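Local coordinates for protein hypothetic aldehyde deformylating oxygenase (Sulfolobus tokodaii, PDB 5V4T) that binds iron in a ferritin-like helical fold and probably acts as an oxidoreductase with aldehyde deformylating oxygenase activity, at residues 1-9 with 65-73; 78-86 with 172-180. All coordinates share one frame; numbering follows the deposited sequence.

Contact 1. Residues 1-9 with 65-73; sequences MDKNWFSTP and NEYFKEDPL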
loop_
_atom_site.group_PDB
_atom_site.type_symbol
_atom_site.label_atom_id
_atom_site.label_comp_id
_atom_site.label_asym_id
_atom_site.label_seq_id
_atom_site.Cartn_x
_atom_site.Cartn_y
_atom_site.Cartn_z
ATOM N N MET A 1 4.805 9.382 18.740
ATOM C CA MET A 1 3.313 9.390 18.547
ATOM C C MET A 1 2.802 10.759 18.933
ATOM O O MET A 1 3.422 11.435 19.753
ATOM C CB MET A 1 2.634 8.292 19.353
ATOM C CG MET A 1 1.108 8.308 19.290
ATOM S SD MET A 1 0.498 7.256 20.638
ATOM C CE MET A 1 0.650 5.671 19.879
ATOM N N ASP A 2 1.723 11.232 18.301
ATOM C CA ASP A 2 1.385 12.586 18.551
ATOM C C ASP A 2 0.787 12.652 19.951
ATOM O O ASP A 2 -0.019 11.807 20.324
ATOM C CB ASP A 2 0.395 13.121 17.542
ATOM C CG ASP A 2 1.076 13.361 16.165
ATOM O OD1 ASP A 2 1.903 14.294 16.131
ATOM O OD2 ASP A 2 0.812 12.599 15.186
ATOM N N LYS A 3 1.089 13.740 20.620
ATOM C CA LYS A 3 0.581 13.872 22.011
ATOM C C LYS A 3 -0.944 13.986 22.098
ATOM O O LYS A 3 -1.518 13.653 23.155
ATOM C CB LYS A 3 1.257 15.061 22.727
ATOM C CG LYS A 3 1.197 16.394 21.979
ATOM C CD LYS A 3 2.450 17.234 22.262
ATOM C CE LYS A 3 2.835 18.159 21.107
ATOM N NZ LYS A 3 1.745 19.118 20.791
ATOM N N ASN A 4 -1.614 14.449 21.025
ATOM C CA ASN A 4 -3.065 14.443 20.971
ATOM C C ASN A 4 -3.735 13.215 20.391
ATOM O O ASN A 4 -4.906 13.265 20.104
ATOM C CB ASN A 4 -3.599 15.697 20.281
ATOM C CG ASN A 4 -3.042 15.873 18.865
ATOM O OD1 ASN A 4 -1.939 15.409 18.548
ATOM N ND2 ASN A 4 -3.821 16.522 18.025
ATOM N N TRP A 5 -3.020 12.125 20.237
ATOM C CA TRP A 5 -3.597 10.930 19.732
ATOM C C TRP A 5 -4.816 10.455 20.568
ATOM O O TRP A 5 -5.908 10.237 20.031
ATOM C CB TRP A 5 -2.546 9.850 19.681
ATOM C CG TRP A 5 -3.071 8.452 19.325
ATOM C CD1 TRP A 5 -3.295 7.411 20.177
ATOM C CD2 TRP A 5 -3.500 7.984 18.026
ATOM N NE1 TRP A 5 -3.751 6.295 19.497
ATOM C CE2 TRP A 5 -3.934 6.647 18.171
ATOM C CE3 TRP A 5 -3.528 8.568 16.743
ATOM C CZ2 TRP A 5 -4.351 5.883 17.101
ATOM C CZ3 TRP A 5 -3.987 7.826 15.711
ATOM C CH2 TRP A 5 -4.401 6.495 15.865
ATOM N N PHE A 6 -4.643 10.358 21.901
ATOM C CA PHE A 6 -5.716 9.786 22.686
ATOM C C PHE A 6 -6.885 10.715 22.873
ATOM O O PHE A 6 -7.993 10.248 23.213
ATOM C CB PHE A 6 -5.189 9.183 24.028
ATOM C CG PHE A 6 -4.518 7.882 23.851
ATOM C CD1 PHE A 6 -5.227 6.806 23.375
ATOM C CD2 PHE A 6 -3.186 7.738 24.051
ATOM C CE1 PHE A 6 -4.594 5.602 23.166
ATOM C CE2 PHE A 6 -2.547 6.545 23.827
ATOM C CZ PHE A 6 -3.262 5.474 23.405
ATOM N N SER A 7 -6.718 12.002 22.593
ATOM C CA SER A 7 -7.859 12.872 22.575
ATOM C C SER A 7 -8.615 12.862 21.250
ATOM O O SER A 7 -9.662 13.449 21.111
ATOM C CB SER A 7 -7.433 14.274 22.999
ATOM O OG SER A 7 -6.423 14.764 22.226
ATOM N N THR A 8 -8.097 12.162 20.261
ATOM C CA THR A 8 -8.855 11.867 19.056
ATOM C C THR A 8 -9.998 10.868 19.354
ATOM O O THR A 8 -9.797 9.905 20.102
ATOM C CB THR A 8 -7.851 11.353 17.996
ATOM O OG1 THR A 8 -6.763 12.293 17.899
ATOM C CG2 THR A 8 -8.496 11.105 16.623
ATOM N N PRO A 9 -11.160 11.047 18.721
ATOM C CA PRO A 9 -12.242 10.090 18.928
ATOM C C PRO A 9 -11.880 8.657 18.622
ATOM O O PRO A 9 -11.113 8.363 17.708
ATOM C CB PRO A 9 -13.372 10.622 18.039
ATOM C CG PRO A 9 -13.112 12.094 17.997
ATOM C CD PRO A 9 -11.620 12.152 17.849
ATOM N N ASN A 65 5.836 1.352 12.938
ATOM C CA ASN A 65 6.147 0.602 14.175
ATOM C C ASN A 65 6.467 1.560 15.285
ATOM O O ASN A 65 5.993 1.392 16.385
ATOM C CB ASN A 65 7.284 -0.361 13.855
ATOM C CG ASN A 65 7.737 -1.162 15.051
ATOM O OD1 ASN A 65 6.974 -1.901 15.637
ATOM N ND2 ASN A 65 8.967 -0.986 15.422
ATOM N N GLU A 66 7.221 2.603 15.002
ATOM C CA GLU A 66 7.540 3.602 16.006
ATOM C C GLU A 66 6.348 4.425 16.426
ATOM O O GLU A 66 6.139 4.693 17.601
ATOM C CB GLU A 66 8.625 4.552 15.505
ATOM C CG GLU A 66 9.992 3.870 15.358
ATOM C CD GLU A 66 10.493 3.216 16.663
ATOM O OE1 GLU A 66 10.210 3.749 17.787
ATOM O OE2 GLU A 66 11.176 2.158 16.560
ATOM N N TYR A 67 5.522 4.837 15.463
ATOM C CA TYR A 67 4.401 5.646 15.791
ATOM C C TYR A 67 3.428 4.920 16.738
ATOM O O TYR A 67 2.865 5.571 17.631
ATOM C CB TYR A 67 3.627 6.092 14.527
ATOM C CG TYR A 67 2.634 7.189 14.811
ATOM C CD1 TYR A 67 3.013 8.519 14.808
ATOM C CD2 TYR A 67 1.312 6.883 15.189
ATOM C CE1 TYR A 67 2.098 9.541 15.111
ATOM C CE2 TYR A 67 0.394 7.902 15.515
ATOM C CZ TYR A 67 0.803 9.232 15.473
ATOM O OH TYR A 67 -0.110 10.196 15.820
ATOM N N PHE A 68 3.195 3.649 16.470
ATOM C CA PHE A 68 2.178 2.874 17.188
ATOM C C PHE A 68 2.759 2.018 18.333
ATOM O O PHE A 68 2.051 1.148 18.850
ATOM C CB PHE A 68 1.359 2.046 16.236
ATOM C CG PHE A 68 0.457 2.896 15.370
ATOM C CD1 PHE A 68 -0.617 3.572 15.900
ATOM C CD2 PHE A 68 0.730 3.057 14.019
ATOM C CE1 PHE A 68 -1.454 4.357 15.114
ATOM C CE2 PHE A 68 -0.129 3.836 13.211
ATOM C CZ PHE A 68 -1.216 4.451 13.732
ATOM N N LYS A 69 3.988 2.309 18.723
ATOM C CA LYS A 69 4.558 1.687 19.975
ATOM C C LYS A 69 3.509 1.621 21.098
ATOM O O LYS A 69 3.363 0.608 21.765
ATOM C CB LYS A 69 5.738 2.530 20.503
ATOM C CG LYS A 69 7.063 2.374 19.783
ATOM C CD LYS A 69 7.370 0.913 19.540
ATOM C CE LYS A 69 8.798 0.675 19.115
ATOM N NZ LYS A 69 8.844 -0.714 18.617
ATOM N N GLU A 70 2.817 2.744 21.298
ATOM C CA GLU A 70 1.851 2.962 22.400
ATOM C C GLU A 70 0.386 2.715 22.080
ATOM O O GLU A 70 -0.546 3.029 22.867
ATOM C CB GLU A 70 2.112 4.339 23.001
ATOM C CG GLU A 70 3.555 4.405 23.517
ATOM C CD GLU A 70 3.922 5.701 24.214
ATOM O OE1 GLU A 70 3.179 6.690 24.090
ATOM O OE2 GLU A 70 4.971 5.733 24.910
ATOM N N ASP A 71 0.150 2.146 20.912
ATOM C CA ASP A 71 -1.185 1.739 20.531
ATOM C C ASP A 71 -0.980 0.740 19.402
ATOM O O ASP A 71 -1.293 0.997 18.248
ATOM C CB ASP A 71 -2.044 2.924 20.165
ATOM C CG ASP A 71 -3.534 2.615 20.115
ATOM O OD1 ASP A 71 -3.945 1.432 20.270
ATOM O OD2 ASP A 71 -4.315 3.569 19.941
ATOM N N PRO A 72 -0.479 -0.455 19.738
ATOM C CA PRO A 72 0.037 -1.296 18.661
ATOM C C PRO A 72 -0.977 -1.862 17.685
ATOM O O PRO A 72 -2.160 -2.005 17.973
ATOM C CB PRO A 72 0.792 -2.419 19.403
ATOM C CG PRO A 72 0.993 -1.916 20.805
ATOM C CD PRO A 72 -0.106 -0.950 21.082
ATOM N N LEU A 73 -0.486 -2.133 16.473
ATOM C CA LEU A 73 -1.291 -2.581 15.375
ATOM C C LEU A 73 -1.515 -4.092 15.358
ATOM O O LEU A 73 -2.149 -4.629 14.463
ATOM C CB LEU A 73 -0.643 -2.145 14.040
ATOM C CG LEU A 73 -0.471 -0.620 13.826
ATOM C CD1 LEU A 73 0.094 -0.341 12.426
ATOM C CD2 LEU A 73 -1.770 0.125 14.002
#
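Two side-chain bonds join D2 and W5 to Y67 and D71. The hydroxyl of Y67 gives its proton to OD2 of D2, with OH to OD2 at 2.7 Å. It meets that oxygen on the anti side, 23° out of the carboxylate plane. The same OH also accepts a weak bond from the backbone N of D2, so the phenol is gripped twice. The carboxylate of D2 has further donors in the backbone N of K133 and F134. The indole NE1 of W5 bonds OD2 of D71 at 2.8 Å, with an N-H...O angle of 158°. D71 uses its anti lone pair, and the oxygen lies nearly in the indole plane. OD1 of D71 forms a salt bridge with K17 on helix 10-23. The tail before helix 10-23 thus packs against the C-terminal end of helix 49-67 and the type I turn F68-D71, at one end of the ferritin-like bundle. The indole of W5 reaches across because CG stands anti to the backbone N. The edge of F68 meets the six-membered ring of W5 in an offset edge-to-face pair, planes at 76°. With an alanine at W5, OD2 of D71 would probably lose its indole donor, and the edge of F68 the ring it meets. CA of M1 lies over one face of the Y67 ring, 3.9 Å from its centroid, a CH-pi contact. The M1 chain then bends at SD. Its CE lies 3.2 Å from the backbone O of Y67, a buried carbonyl with no hydrogen-bond partner in the model, and also touches CB of E70. F6 meets the backbone O of E70 with its ring edge, at CZ.

Contact 2. Residues 78-86 with 172-180; sequences LPPSYIKLF and LAVQIVKEG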
loop_
_atom_site.group_PDB
_atom_site.type_symbol
_atom_site.label_atom_id
_atom_site.label_comp_id
_atom_site.label_asym_id
_atom_site.label_seq_id
_atom_site.Cartn_x
_atom_site.Cartn_y
_atom_site.Cartn_z
ATOM N N LEU A 78 -6.297 -8.117 9.370
ATOM C CA LEU A 78 -6.340 -7.776 7.937
ATOM C C LEU A 78 -7.398 -8.565 7.221
ATOM O O LEU A 78 -7.608 -9.751 7.524
ATOM C CB LEU A 78 -4.990 -8.012 7.285
ATOM C CG LEU A 78 -3.843 -7.001 7.521
ATOM C CD1 LEU A 78 -4.257 -5.595 7.069
ATOM C CD2 LEU A 78 -3.346 -6.967 8.956
ATOM N N PRO A 79 -8.049 -7.952 6.220
ATOM C CA PRO A 79 -9.068 -8.702 5.519
ATOM C C PRO A 79 -8.554 -9.843 4.608
ATOM O O PRO A 79 -7.384 -9.860 4.165
ATOM C CB PRO A 79 -9.792 -7.625 4.747
ATOM C CG PRO A 79 -8.742 -6.614 4.446
ATOM C CD PRO A 79 -7.919 -6.587 5.691
ATOM N N PRO A 80 -9.429 -10.811 4.285
ATOM C CA PRO A 80 -8.981 -11.978 3.552
ATOM C C PRO A 80 -8.368 -11.662 2.178
ATOM O O PRO A 80 -7.423 -12.316 1.753
ATOM C CB PRO A 80 -10.278 -12.772 3.352
ATOM C CG PRO A 80 -11.188 -12.287 4.387
ATOM C CD PRO A 80 -10.879 -10.858 4.592
ATOM N N SER A 81 -8.938 -10.685 1.489
ATOM C CA SER A 81 -8.432 -10.292 0.168
ATOM C C SER A 81 -7.036 -9.660 0.263
ATOM O O SER A 81 -6.234 -9.747 -0.699
ATOM C CB SER A 81 -9.414 -9.348 -0.543
ATOM O OG SER A 81 -10.595 -10.069 -1.001
ATOM N N TYR A 82 -6.735 -9.014 1.381
ATOM C CA TYR A 82 -5.374 -8.466 1.585
ATOM C C TYR A 82 -4.386 -9.600 1.754
ATOM O O TYR A 82 -3.260 -9.605 1.235
ATOM C CB TYR A 82 -5.391 -7.571 2.828
ATOM C CG TYR A 82 -4.061 -7.020 3.228
ATOM C CD1 TYR A 82 -3.149 -7.765 3.954
ATOM C CD2 TYR A 82 -3.702 -5.721 2.851
ATOM C CE1 TYR A 82 -1.942 -7.224 4.318
ATOM C CE2 TYR A 82 -2.480 -5.188 3.213
ATOM C CZ TYR A 82 -1.620 -5.920 3.920
ATOM O OH TYR A 82 -0.424 -5.354 4.280
ATOM N N ILE A 83 -4.799 -10.604 2.532
ATOM C CA ILE A 83 -3.939 -11.769 2.699
ATOM C C ILE A 83 -3.638 -12.473 1.352
ATOM O O ILE A 83 -2.491 -12.840 1.067
ATOM C CB ILE A 83 -4.561 -12.723 3.779
ATOM C CG1 ILE A 83 -4.565 -12.037 5.129
ATOM C CG2 ILE A 83 -3.798 -14.013 3.822
ATOM C CD1 ILE A 83 -5.483 -12.640 6.169
ATOM N N LYS A 84 -4.657 -12.598 0.494
ATOM C CA LYS A 84 -4.499 -13.136 -0.850
ATOM C C LYS A 84 -3.539 -12.295 -1.699
ATOM O O LYS A 84 -2.731 -12.806 -2.461
ATOM C CB LYS A 84 -5.855 -13.214 -1.508
ATOM C CG LYS A 84 -5.823 -13.965 -2.807
ATOM C CD LYS A 84 -7.220 -14.373 -3.226
ATOM C CE LYS A 84 -7.080 -15.411 -4.327
ATOM N NZ LYS A 84 -8.338 -15.517 -5.093
ATOM N N LEU A 85 -3.643 -10.973 -1.591
ATOM C CA LEU A 85 -2.792 -10.133 -2.389
ATOM C C LEU A 85 -1.352 -10.410 -2.114
ATOM O O LEU A 85 -0.561 -10.577 -3.014
ATOM C CB LEU A 85 -3.141 -8.631 -2.135
ATOM C CG LEU A 85 -2.252 -7.603 -2.851
ATOM C CD1 LEU A 85 -2.504 -7.612 -4.311
ATOM C CD2 LEU A 85 -2.574 -6.221 -2.292
ATOM N N PHE A 86 -0.982 -10.472 -0.848
ATOM C CA PHE A 86 0.394 -10.650 -0.481
ATOM C C PHE A 86 0.857 -12.092 -0.637
ATOM O O PHE A 86 2.011 -12.270 -0.973
ATOM C CB PHE A 86 0.713 -9.998 0.846
ATOM C CG PHE A 86 0.878 -8.494 0.719
ATOM C CD1 PHE A 86 2.029 -7.979 0.219
ATOM C CD2 PHE A 86 -0.151 -7.647 1.003
ATOM C CE1 PHE A 86 2.212 -6.619 0.058
ATOM C CE2 PHE A 86 -0.001 -6.268 0.822
ATOM C CZ PHE A 86 1.177 -5.774 0.316
ATOM N N LEU A 172 -9.390 -7.697 -6.976
ATOM C CA LEU A 172 -8.924 -8.048 -5.641
ATOM C C LEU A 172 -8.690 -6.785 -4.827
ATOM O O LEU A 172 -9.058 -6.688 -3.647
ATOM C CB LEU A 172 -7.662 -8.922 -5.752
ATOM C CG LEU A 172 -7.128 -9.493 -4.464
ATOM C CD1 LEU A 172 -8.137 -10.446 -3.857
ATOM C CD2 LEU A 172 -5.828 -10.188 -4.697
ATOM N N ALA A 173 -8.095 -5.783 -5.454
ATOM C CA ALA A 173 -7.927 -4.492 -4.820
ATOM C C ALA A 173 -9.239 -3.896 -4.354
ATOM O O ALA A 173 -9.338 -3.405 -3.220
ATOM C CB ALA A 173 -7.197 -3.510 -5.740
ATOM N N VAL A 174 -10.246 -3.943 -5.219
ATOM C CA VAL A 174 -11.529 -3.399 -4.872
ATOM C C VAL A 174 -12.091 -4.141 -3.637
ATOM O O VAL A 174 -12.652 -3.519 -2.767
ATOM C CB VAL A 174 -12.508 -3.407 -6.071
ATOM C CG1 VAL A 174 -13.933 -3.167 -5.599
ATOM C CG2 VAL A 174 -12.083 -2.383 -7.091
ATOM N N GLN A 175 -11.955 -5.450 -3.608
ATOM C CA GLN A 175 -12.481 -6.264 -2.475
ATOM C C GLN A 175 -11.815 -5.901 -1.190
ATOM O O GLN A 175 -12.454 -5.855 -0.148
ATOM C CB GLN A 175 -12.398 -7.765 -2.755
ATOM C CG GLN A 175 -13.471 -8.215 -3.759
ATOM C CD GLN A 175 -14.909 -7.647 -3.481
ATOM O OE1 GLN A 175 -15.491 -7.796 -2.380
ATOM N NE2 GLN A 175 -15.472 -6.964 -4.489
ATOM N N ILE A 176 -10.506 -5.591 -1.232
ATOM C CA ILE A 176 -9.841 -5.136 -0.003
ATOM C C ILE A 176 -10.488 -3.901 0.595
ATOM O O ILE A 176 -10.668 -3.833 1.800
ATOM C CB ILE A 176 -8.341 -4.901 -0.269
ATOM C CG1 ILE A 176 -7.632 -6.202 -0.532
ATOM C CG2 ILE A 176 -7.673 -4.201 0.894
ATOM C CD1 ILE A 176 -6.239 -6.082 -1.121
ATOM N N VAL A 177 -10.796 -2.898 -0.222
ATOM C CA VAL A 177 -11.397 -1.661 0.273
ATOM C C VAL A 177 -12.833 -1.960 0.741
ATOM O O VAL A 177 -13.218 -1.516 1.817
ATOM C CB VAL A 177 -11.364 -0.583 -0.776
ATOM C CG1 VAL A 177 -12.159 0.643 -0.349
ATOM C CG2 VAL A 177 -9.891 -0.237 -1.069
ATOM N N LYS A 178 -13.582 -2.751 -0.020
ATOM C CA LYS A 178 -14.976 -3.052 0.420
ATOM C C LYS A 178 -15.040 -3.824 1.721
ATOM O O LYS A 178 -15.948 -3.577 2.548
ATOM C CB LYS A 178 -15.722 -3.798 -0.695
ATOM C CG LYS A 178 -16.016 -2.937 -1.878
ATOM C CD LYS A 178 -16.850 -3.639 -2.953
ATOM C CE LYS A 178 -17.719 -2.592 -3.621
ATOM N NZ LYS A 178 -18.359 -3.096 -4.886
ATOM N N GLU A 179 -14.060 -4.709 1.943
ATOM C CA GLU A 179 -13.923 -5.453 3.173
ATOM C C GLU A 179 -13.642 -4.576 4.389
ATOM O O GLU A 179 -13.884 -4.996 5.543
ATOM C CB GLU A 179 -12.900 -6.611 2.995
ATOM C CG GLU A 179 -13.419 -7.736 2.069
ATOM C CD GLU A 179 -12.334 -8.705 1.603
ATOM O OE1 GLU A 179 -11.195 -8.617 2.117
ATOM O OE2 GLU A 179 -12.607 -9.542 0.674
ATOM N N GLY A 180 -13.140 -3.363 4.157
ATOM C CA GLY A 180 -12.854 -2.404 5.224
ATOM C C GLY A 180 -13.990 -1.442 5.509
ATOM O O GLY A 180 -13.848 -0.498 6.280
#
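S81 and E179 make the polar link between helix 80-93 and helix 159-179, two helices of the ferritin-like fold, neither of which carries an iron ligand. The short segments 80-86 and 172-179 run roughly antiparallel, with axes 8.4 Å apart and 146° between their directions. S81 is a knob in a hole formed by L172, Q175, I176 and E179. Its CB touches CD1 of L172 at 3.7 Å and CG1 of I176. OG stands anti to the carbonyl carbon (chi1 -73°), which carries it past CB of Q175 to the carboxylate of E179. There S81 OG donates to OE2 of E179 at 2.7 Å, on the syn side and 29° out of the carboxylate plane. The second oxygen, OE1, takes the backbone N-H of S81 on its syn lone pair, N to OE1 3.1 Å. One carboxylate therefore binds one serine twice, which holds it against turning. Because that N-H lies in the first turn of helix 80-93, the helix end probably favours the negative charge. OE1 also rests beside the rings of P79 and P80. Deeper in, I176 lays CG1 and CD1 along the backbone of S81 and Y82. L172 spreads its branches: CD1 toward S81, CD2 over CA of L85. The hydroxyl of Y82 turns away to the backbone O of H22 on helix 10-23. L85 also packs on helix 98-128, its side chain about 9 Å from that of the iron ligand E111. L85 CD2 meets I176 CD1 at 3.9 Å, the two side chains crossing at about a right angle.

From the N terminus, residues 1-9 lead into helix 10-23. Contact 1 closes the first loop when the chain returns at the end of helix 49-67, after helices 10-23, 34-46 and 49-67. A short connection then leads to helix 80-93, where contact 2 opens. That loop runs through helices 80-93, 98-128 and 132-155 and closes on helix 159-179. The two loops are in series and neither nest nor cross. Their centres are 25 Å apart and their nearest atoms about 6 Å, without touching. Contact 1 fastens the N-terminal tail at one end of the bundle. Contact 2 joins two helices nearer its centre. Helix 10-23 borders both.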